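Local structure of envelope polyprotein (Puumala orthohantavirus, 5FXU) at residues 24-29 with 123-128; 89-94 with 112-117. The protein forms the membrane-distal head of the hantavirus surface glycoprotein Gn, which together with Gc probably serves in host-cell attachment and entry. All blocks are in the same frame, centred on the assembly; numbering follows the deposited sequence.

Interaction 1: 24-29 with 123-128; sequences VELPPV and PTVFLI
V24 and V125 face each other as an antiparallel hydrogen-bonded pair. V24 N donates to V125 O at 3.0 Å, and V125 N donates back to V24 O at 2.8 Å. The same carbonyl oxygen is also approached by the backbone of T124, whose CA lies 3.3 Å from V24 O in a CA-H...O contact. One residue on, E25 and T124 make a non-hydrogen-bonded pair with their side chains on the face opposite V24 and V125. E25 CG stands anti to the backbone N (chi1 -173°) and meets the T124 hydroxyl through its methylene, CG to OG1 3.5 Å; the two side chains cross obliquely. The pairing ends with L26 N, which donates to P123 O at 2.9 Å in a nearly straight bond (171° at the hydrogen). P123, as a proline, has no N-H to give back, and its ring instead packs by CD against L26 CB at 4.2 Å. Farther along the leucine, CD1 touches CG2 of V125 at 4.0 Å.

Through these contacts strand 19-30 is laid along one edge of strand 120-130. The other edge of 120-130 is taken by its hairpin partner, strand 107-116, so the 123-128 segment is an inner strand of the beta-rich Gn head.

I149 of strand 147-155 packs on both L26 and V125. On the threonine face E25 rests on Q122, whose NE2 also donates to L26 O. The chain then passes through P27 and P28, the latter touching N-linked sugar, before V29 regains a backbone bond to C121.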
ATOM      1  N   VAL A  24       0.238   6.901   9.403  1.00 33.33           N
ATOM      2  CA  VAL A  24      -0.466   6.687  10.660  1.00 35.40           C
ATOM      3  C   VAL A  24      -1.865   6.100  10.397  1.00 34.74           C
ATOM      4  O   VAL A  24      -2.518   6.511   9.465  1.00 32.99           O
ATOM      5  CB  VAL A  24      -0.552   7.993  11.480  1.00 36.50           C
ATOM      6  CG1 VAL A  24      -1.340   9.082  10.761  1.00 36.82           C
ATOM      7  CG2 VAL A  24      -1.165   7.720  12.853  1.00 37.93           C
ATOM      8  N   GLU A  25      -2.282   5.141  11.219  1.00 36.12           N
ATOM      9  CA  GLU A  25      -3.638   4.609  11.184  1.00 37.49           C
ATOM     10  C   GLU A  25      -4.514   5.371  12.168  1.00 37.80           C
ATOM     11  O   GLU A  25      -4.210   5.434  13.343  1.00 39.12           O
ATOM     12  CB  GLU A  25      -3.668   3.125  11.507  1.00 39.72           C
ATOM     13  CG  GLU A  25      -5.065   2.554  11.285  1.00 43.10           C
ATOM     14  CD  GLU A  25      -5.143   1.057  11.378  1.00 44.74           C
ATOM     15  OE1 GLU A  25      -4.422   0.468  12.195  1.00 49.20           O
ATOM     16  OE2 GLU A  25      -5.962   0.470  10.659  1.00 47.43           O
ATOM     17  N   LEU A  26      -5.606   5.938  11.676  1.00 38.11           N
ATOM     18  CA  LEU A  26      -6.535   6.726  12.488  1.00 39.32           C
ATOM     19  C   LEU A  26      -7.640   5.879  13.114  1.00 39.70           C
ATOM     20  O   LEU A  26      -7.797   4.707  12.769  1.00 38.10           O
ATOM     21  CB  LEU A  26      -7.156   7.817  11.615  1.00 40.33           C
ATOM     22  CG  LEU A  26      -6.115   8.729  10.940  1.00 41.63           C
ATOM     23  CD1 LEU A  26      -6.796   9.774  10.065  1.00 42.28           C
ATOM     24  CD2 LEU A  26      -5.209   9.408  11.969  1.00 42.75           C
ATOM     25  N   PRO A  27      -8.412   6.467  14.041  1.00 40.84           N
ATOM     26  CA  PRO A  27      -9.540   5.744  14.623  1.00 41.66           C
ATOM     27  C   PRO A  27     -10.686   5.453  13.632  1.00 41.19           C
ATOM     28  O   PRO A  27     -10.762   6.078  12.561  1.00 39.09           O
ATOM     29  CB  PRO A  27     -10.040   6.684  15.730  1.00 43.54           C
ATOM     30  CG  PRO A  27      -8.874   7.541  16.059  1.00 43.22           C
ATOM     31  CD  PRO A  27      -8.111   7.698  14.786  1.00 42.27           C
ATOM     32  N   PRO A  28     -11.581   4.518  14.001  1.00 41.78           N
ATOM     33  CA  PRO A  28     -12.691   4.118  13.127  1.00 42.31           C
ATOM     34  C   PRO A  28     -13.686   5.233  12.851  1.00 43.09           C
ATOM     35  O   PRO A  28     -14.002   5.969  13.753  1.00 46.92           O
ATOM     36  CB  PRO A  28     -13.380   2.981  13.896  1.00 42.36           C
ATOM     37  CG  PRO A  28     -12.452   2.587  14.981  1.00 42.79           C
ATOM     38  CD  PRO A  28     -11.579   3.761  15.269  1.00 43.02           C
ATOM     39  N   VAL A  29     -14.142   5.335  11.610  1.00 42.91           N
ATOM     40  CA  VAL A  29     -15.204   6.235  11.185  1.00 44.33           C
ATOM     41  C   VAL A  29     -16.303   5.308  10.633  1.00 44.63           C
ATOM     42  O   VAL A  29     -15.977   4.256  10.070  1.00 42.51           O
ATOM     43  CB  VAL A  29     -14.810   7.272  10.077  1.00 44.65           C
ATOM     44  CG1 VAL A  29     -13.543   8.038  10.387  1.00 44.60           C
ATOM     45  CG2 VAL A  29     -14.681   6.641   8.703  1.00 44.71           C
ATOM     46  N   PRO A 123      -9.007   4.736   8.329  1.00 34.27           N
ATOM     47  CA  PRO A 123      -8.074   5.186   7.309  1.00 33.33           C
ATOM     48  C   PRO A 123      -6.619   5.149   7.803  1.00 33.29           C
ATOM     49  O   PRO A 123      -6.363   5.409   8.973  1.00 32.57           O
ATOM     50  CB  PRO A 123      -8.479   6.649   7.051  1.00 34.75           C
ATOM     51  CG  PRO A 123      -9.754   6.875   7.788  1.00 35.38           C
ATOM     52  CD  PRO A 123      -9.747   5.866   8.907  1.00 35.32           C
ATOM     53  N   THR A 124      -5.698   4.775   6.917  1.00 31.87           N
ATOM     54  CA  THR A 124      -4.293   4.839   7.192  1.00 31.83           C
ATOM     55  C   THR A 124      -3.804   5.905   6.225  1.00 31.43           C
ATOM     56  O   THR A 124      -3.947   5.775   5.012  1.00 30.65           O
ATOM     57  CB  THR A 124      -3.559   3.492   6.947  1.00 32.30           C
ATOM     58  OG1 THR A 124      -3.921   2.531   7.953  1.00 32.96           O
ATOM     59  CG2 THR A 124      -2.058   3.666   7.036  1.00 32.04           C
ATOM     60  N   VAL A 125      -3.251   6.976   6.774  1.00 31.38           N
ATOM     61  CA  VAL A 125      -2.749   8.094   5.967  1.00 31.47           C
ATOM     62  C   VAL A 125      -1.266   7.897   5.692  1.00 29.91           C
ATOM     63  O   VAL A 125      -0.508   7.661   6.611  1.00 28.78           O
ATOM     64  CB  VAL A 125      -2.985   9.425   6.687  1.00 32.22           C
ATOM     65  CG1 VAL A 125      -2.325  10.565   5.940  1.00 32.78           C
ATOM     66  CG2 VAL A 125      -4.472   9.671   6.815  1.00 33.50           C
ATOM     67  N   PHE A 126      -0.888   8.013   4.431  1.00 29.32           N
ATOM     68  CA  PHE A 126       0.501   7.918   3.996  1.00 29.60           C
ATOM     69  C   PHE A 126       0.947   9.280   3.492  1.00 30.45           C
ATOM     70  O   PHE A 126       0.234   9.913   2.705  1.00 30.77           O
ATOM     71  CB  PHE A 126       0.631   6.916   2.855  1.00 28.40           C
ATOM     72  CG  PHE A 126       0.394   5.495   3.277  1.00 28.42           C
ATOM     73  CD1 PHE A 126      -0.904   4.942   3.250  1.00 28.89           C
ATOM     74  CD2 PHE A 126       1.441   4.695   3.713  1.00 28.26           C
ATOM     75  CE1 PHE A 126      -1.138   3.624   3.657  1.00 27.96           C
ATOM     76  CE2 PHE A 126       1.206   3.382   4.135  1.00 28.79           C
ATOM     77  CZ  PHE A 126      -0.091   2.850   4.108  1.00 27.89           C
ATOM     78  N   LEU A 127       2.136   9.716   3.914  1.00 30.80           N
ATOM     79  CA  LEU A 127       2.738  10.964   3.427  1.00 30.38           C
ATOM     80  C   LEU A 127       4.111  10.665   2.919  1.00 29.71           C
ATOM     81  O   LEU A 127       4.939  10.118   3.643  1.00 28.55           O
ATOM     82  CB  LEU A 127       2.809  11.943   4.567  1.00 31.44           C
ATOM     83  CG  LEU A 127       3.417  13.301   4.278  1.00 31.87           C
ATOM     84  CD1 LEU A 127       2.535  14.083   3.331  1.00 32.31           C
ATOM     85  CD2 LEU A 127       3.578  14.066   5.581  1.00 32.94           C
ATOM     86  N   ILE A 128       4.342  10.996   1.654  1.00 30.22           N
ATOM     87  CA  ILE A 128       5.624  10.762   0.976  1.00 29.80           C
ATOM     88  C   ILE A 128       6.056  12.060   0.341  1.00 30.32           C
ATOM     89  O   ILE A 128       5.260  12.737  -0.291  1.00 30.53           O
ATOM     90  CB  ILE A 128       5.458   9.759  -0.157  1.00 30.43           C
ATOM     91  CG1 ILE A 128       4.934   8.431   0.396  1.00 30.75           C
ATOM     92  CG2 ILE A 128       6.779   9.503  -0.876  1.00 30.73           C
ATOM     93  CD1 ILE A 128       4.404   7.502  -0.678  1.00 30.23           C
TER

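Interaction 2: 89-94 with 112-117. With NAG (2-acetamido-2-deoxy-beta-D-glucopyranose), chain C.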
ATOM      1  N   ARG A  89     -12.592   9.084  -3.347  1.00 50.41           N
ATOM      2  CA  ARG A  89     -11.484   9.991  -3.561  1.00 52.49           C
ATOM      3  C   ARG A  89     -10.469   9.896  -2.481  1.00 48.67           C
ATOM      4  O   ARG A  89     -10.787   9.500  -1.363  1.00 46.43           O
ATOM      5  CB  ARG A  89     -11.933  11.443  -3.520  1.00 58.40           C
ATOM      6  CG  ARG A  89     -13.102  11.887  -4.370  1.00 65.52           C
ATOM      7  CD  ARG A  89     -13.372  13.373  -4.066  1.00 71.57           C
ATOM      8  NE  ARG A  89     -14.143  14.083  -5.098  1.00 77.83           N
ATOM      9  CZ  ARG A  89     -13.656  14.594  -6.239  1.00 80.97           C
ATOM     10  NH1 ARG A  89     -12.368  14.472  -6.560  1.00 78.66           N
ATOM     11  NH2 ARG A  89     -14.480  15.216  -7.092  1.00 84.16           N
ATOM     12  N   GLY A  90      -9.250  10.339  -2.807  1.00 45.72           N
ATOM     13  CA  GLY A  90      -8.182  10.415  -1.820  1.00 43.99           C
ATOM     14  C   GLY A  90      -7.442   9.115  -1.545  1.00 41.68           C
ATOM     15  O   GLY A  90      -6.480   9.122  -0.784  1.00 43.49           O
ATOM     16  N   LEU A  91      -7.850   8.007  -2.153  1.00 39.79           N
ATOM     17  CA  LEU A  91      -7.176   6.740  -1.906  1.00 39.65           C
ATOM     18  C   LEU A  91      -5.824   6.702  -2.612  1.00 39.66           C
ATOM     19  O   LEU A  91      -5.589   7.439  -3.575  1.00 37.76           O
ATOM     20  CB  LEU A  91      -8.018   5.533  -2.314  1.00 39.89           C
ATOM     21  CG  LEU A  91      -8.991   5.091  -1.223  1.00 41.13           C
ATOM     22  CD1 LEU A  91     -10.130   6.083  -1.069  1.00 42.41           C
ATOM     23  CD2 LEU A  91      -9.526   3.704  -1.517  1.00 41.44           C
ATOM     24  N   CYS A  92      -4.944   5.841  -2.096  1.00 40.27           N
ATOM     25  CA  CYS A  92      -3.614   5.666  -2.640  1.00 40.81           C
ATOM     26  C   CYS A  92      -3.620   4.886  -3.939  1.00 39.50           C
ATOM     27  O   CYS A  92      -3.195   3.748  -3.971  1.00 39.89           O
ATOM     28  CB  CYS A  92      -2.667   5.026  -1.594  1.00 40.77           C
ATOM     29  SG  CYS A  92      -2.343   6.036  -0.121  1.00 43.03           S
ATOM     30  N   LEU A  93      -4.080   5.546  -4.992  1.00 41.02           N
ATOM     31  CA  LEU A  93      -3.965   5.095  -6.378  1.00 42.95           C
ATOM     32  C   LEU A  93      -3.044   6.088  -7.051  1.00 42.39           C
ATOM     33  O   LEU A  93      -3.482   7.106  -7.590  1.00 46.08           O
ATOM     34  CB  LEU A  93      -5.302   5.111  -7.122  1.00 44.20           C
ATOM     35  CG  LEU A  93      -6.197   3.903  -7.011  1.00 45.82           C
ATOM     36  CD1 LEU A  93      -6.818   3.894  -5.629  1.00 46.10           C
ATOM     37  CD2 LEU A  93      -7.283   3.954  -8.076  1.00 47.67           C
ATOM     38  N   VAL A  94      -1.772   5.788  -7.030  1.00 39.52           N
ATOM     39  CA  VAL A  94      -0.777   6.725  -7.470  1.00 38.64           C
ATOM     40  C   VAL A  94      -0.471   6.411  -8.940  1.00 38.24           C
ATOM     41  O   VAL A  94      -0.312   5.253  -9.308  1.00 37.08           O
ATOM     42  CB  VAL A  94       0.462   6.617  -6.569  1.00 38.14           C
ATOM     43  CG1 VAL A  94       1.467   7.688  -6.929  1.00 38.68           C
ATOM     44  CG2 VAL A  94       0.050   6.748  -5.108  1.00 37.13           C
ATOM     45  N   PHE A 112      -4.697   8.031   1.466  1.00 36.18           N
ATOM     46  CA  PHE A 112      -5.019   7.053   2.532  1.00 34.54           C
ATOM     47  C   PHE A 112      -5.475   5.737   1.947  1.00 32.87           C
ATOM     48  O   PHE A 112      -5.884   5.683   0.804  1.00 31.44           O
ATOM     49  CB  PHE A 112      -6.009   7.630   3.550  1.00 34.78           C
ATOM     50  CG  PHE A 112      -7.281   8.101   2.942  1.00 36.43           C
ATOM     51  CD1 PHE A 112      -7.393   9.382   2.390  1.00 36.93           C
ATOM     52  CD2 PHE A 112      -8.374   7.248   2.893  1.00 36.94           C
ATOM     53  CE1 PHE A 112      -8.581   9.792   1.809  1.00 37.78           C
ATOM     54  CE2 PHE A 112      -9.560   7.652   2.318  1.00 37.84           C
ATOM     55  CZ  PHE A 112      -9.665   8.920   1.767  1.00 38.82           C
ATOM     56  N   ASP A 113      -5.294   4.669   2.710  1.00 32.24           N
ATOM     57  CA  ASP A 113      -5.913   3.376   2.425  1.00 32.96           C
ATOM     58  C   ASP A 113      -6.968   3.133   3.520  1.00 33.01           C
ATOM     59  O   ASP A 113      -6.971   3.844   4.530  1.00 33.68           O
ATOM     60  CB  ASP A 113      -4.843   2.248   2.373  1.00 33.44           C
ATOM     61  CG  ASP A 113      -5.307   1.005   1.549  1.00 34.62           C
ATOM     62  OD1 ASP A 113      -6.540   0.933   1.256  1.00 34.65           O
ATOM     63  OD2 ASP A 113      -4.447   0.104   1.200  1.00 33.72           O
ATOM     64  N   LEU A 114      -7.836   2.138   3.335  1.00 32.44           N
ATOM     65  CA  LEU A 114      -8.958   1.871   4.256  1.00 32.69           C
ATOM     66  C   LEU A 114      -8.902   0.439   4.753  1.00 31.19           C
ATOM     67  O   LEU A 114      -8.681  -0.463   3.972  1.00 30.17           O
ATOM     68  CB  LEU A 114     -10.292   2.074   3.565  1.00 33.19           C
ATOM     69  CG  LEU A 114     -10.543   3.438   2.944  1.00 34.76           C
ATOM     70  CD1 LEU A 114     -11.795   3.428   2.078  1.00 36.32           C
ATOM     71  CD2 LEU A 114     -10.657   4.471   4.037  1.00 35.70           C
ATOM     72  N   SER A 115      -9.083   0.268   6.059  1.00 30.15           N
ATOM     73  CA  SER A 115      -9.129  -1.020   6.698  1.00 30.20           C
ATOM     74  C   SER A 115     -10.476  -1.009   7.395  1.00 31.38           C
ATOM     75  O   SER A 115     -10.668  -0.233   8.331  1.00 32.46           O
ATOM     76  CB  SER A 115      -7.999  -1.202   7.713  1.00 29.39           C
ATOM     77  OG  SER A 115      -6.742  -1.162   7.081  1.00 28.62           O
ATOM     78  N   CYS A 116     -11.381  -1.873   6.947  1.00 31.20           N
ATOM     79  CA  CYS A 116     -12.793  -1.778   7.287  1.00 32.64           C
ATOM     80  C   CYS A 116     -13.430  -3.119   7.693  1.00 31.18           C
ATOM     81  O   CYS A 116     -13.084  -4.177   7.170  1.00 29.46           O
ATOM     82  CB  CYS A 116     -13.550  -1.299   6.066  1.00 34.53           C
ATOM     83  SG  CYS A 116     -12.947   0.204   5.294  1.00 36.56           S
ATOM     84  N   ASN A 117     -14.376  -3.055   8.607  1.00 31.00           N
ATOM     85  CA  ASN A 117     -15.308  -4.162   8.832  1.00 31.40           C
ATOM     86  C   ASN A 117     -16.601  -3.755   8.159  1.00 31.11           C
ATOM     87  O   ASN A 117     -16.600  -2.788   7.409  1.00 29.45           O
ATOM     88  CB  ASN A 117     -15.421  -4.516  10.325  1.00 33.28           C
ATOM     89  CG  ASN A 117     -16.032  -3.408  11.173  1.00 35.84           C
ATOM     90  OD1 ASN A 117     -16.683  -2.489  10.663  1.00 34.47           O
ATOM     91  ND2 ASN A 117     -15.818  -3.499  12.477  1.00 40.23           N
TER
HETATM   92  C1  NAG C   1     -16.325  -2.536  13.421  1.00 40.73           C
HETATM   93  C2  NAG C   1     -17.257  -3.348  14.310  1.00 47.95           C
HETATM   94  C3  NAG C   1     -17.798  -2.480  15.438  1.00 52.59           C
HETATM   95  C4  NAG C   1     -16.743  -1.611  16.142  1.00 55.98           C
HETATM   96  C5  NAG C   1     -15.707  -1.027  15.163  1.00 53.20           C
HETATM   97  C6  NAG C   1     -14.451  -0.449  15.815  1.00 51.18           C
HETATM   98  C7  NAG C   1     -18.718  -5.125  13.438  1.00 43.80           C
HETATM   99  C8  NAG C   1     -19.927  -5.376  12.596  1.00 43.26           C
HETATM  100  N2  NAG C   1     -18.396  -3.834  13.546  1.00 44.72           N
HETATM  101  O3  NAG C   1     -18.448  -3.338  16.376  1.00 50.27           O
HETATM  102  O4  NAG C   1     -17.528  -0.563  16.734  1.00 67.73           O
HETATM  103  O5  NAG C   1     -15.279  -2.043  14.246  1.00 46.13           O
HETATM  104  O6  NAG C   1     -13.566  -1.514  16.186  1.00 54.07           O
HETATM  105  O7  NAG C   1     -18.106  -6.048  13.963  1.00 43.87           O
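F112 and L91 are brought together by their torsions. F112 CG sits between its own backbone N and carbonyl carbon (chi1 57°); the ring then meets L91 N over one face and G90 O and R89 O obliquely, G90 O lying 3.3 Å from F112 CD1. L91 CG is anti to the carbonyl carbon, and its CD1 reaches F112 CE2 at 3.8 Å, the two side chains crossing at a slant. Because G90 has no side chain, F112 CE1 can come within 3.6 Å of G90 C.

Two bonds make a single bridge around L91. F112 N donates to G90 O at 3.1 Å. C92 N donates to F112 O, also at 3.1 Å, in a bent bond (137° at the hydrogen) with the donor above the carbonyl plane. L91 CA adds a CA-H...O contact to F112 O at 3.2 Å. The chain then folds into an inverse gamma turn centred on C92, whose SG is disulfide-bonded to C111, next to F112, so a covalent link lies directly beside the bridge.

Beyond it, both oxygens of the buried D113 are bonded: OD1 accepts from L114 N at 2.7 Å, on its anti side and out of the carboxylate plane, and is bonded to T310 OG1; OD2 is bonded to T344 OG1. At the far end, N117 ND2 carries the N-linked NAG.

The 89-94 loop meets strand 107-116 near F112, with L91 and L93 resting on F57 of strand 54-64 and C92 on T344 of strand 340-354, while L114, on strand 107-116 itself, rests on W323 of strand 321-323.

Overall arrangement
Interactions 1 and 2 have their centres about 9 Å apart and share the hairpin of strands 107-116 and 120-130; along the chain, interaction 2 is nested within the loop closed by interaction 1. The two meet directly where T124 N lies 2.9 Å from D113 O, a probable hydrogen bond. F126 CD1 lies 3.8 Å from the disulfide sulfur C92 SG, so the ring of F126 on strand 120-130 packs on the sulfur of the 89-94 loop, and E25 OE2 comes within 4.0 Å of S115 CB. The glycan links them again at the hairpin turn: it is attached to N117 of interaction 2 and touches P28 of interaction 1.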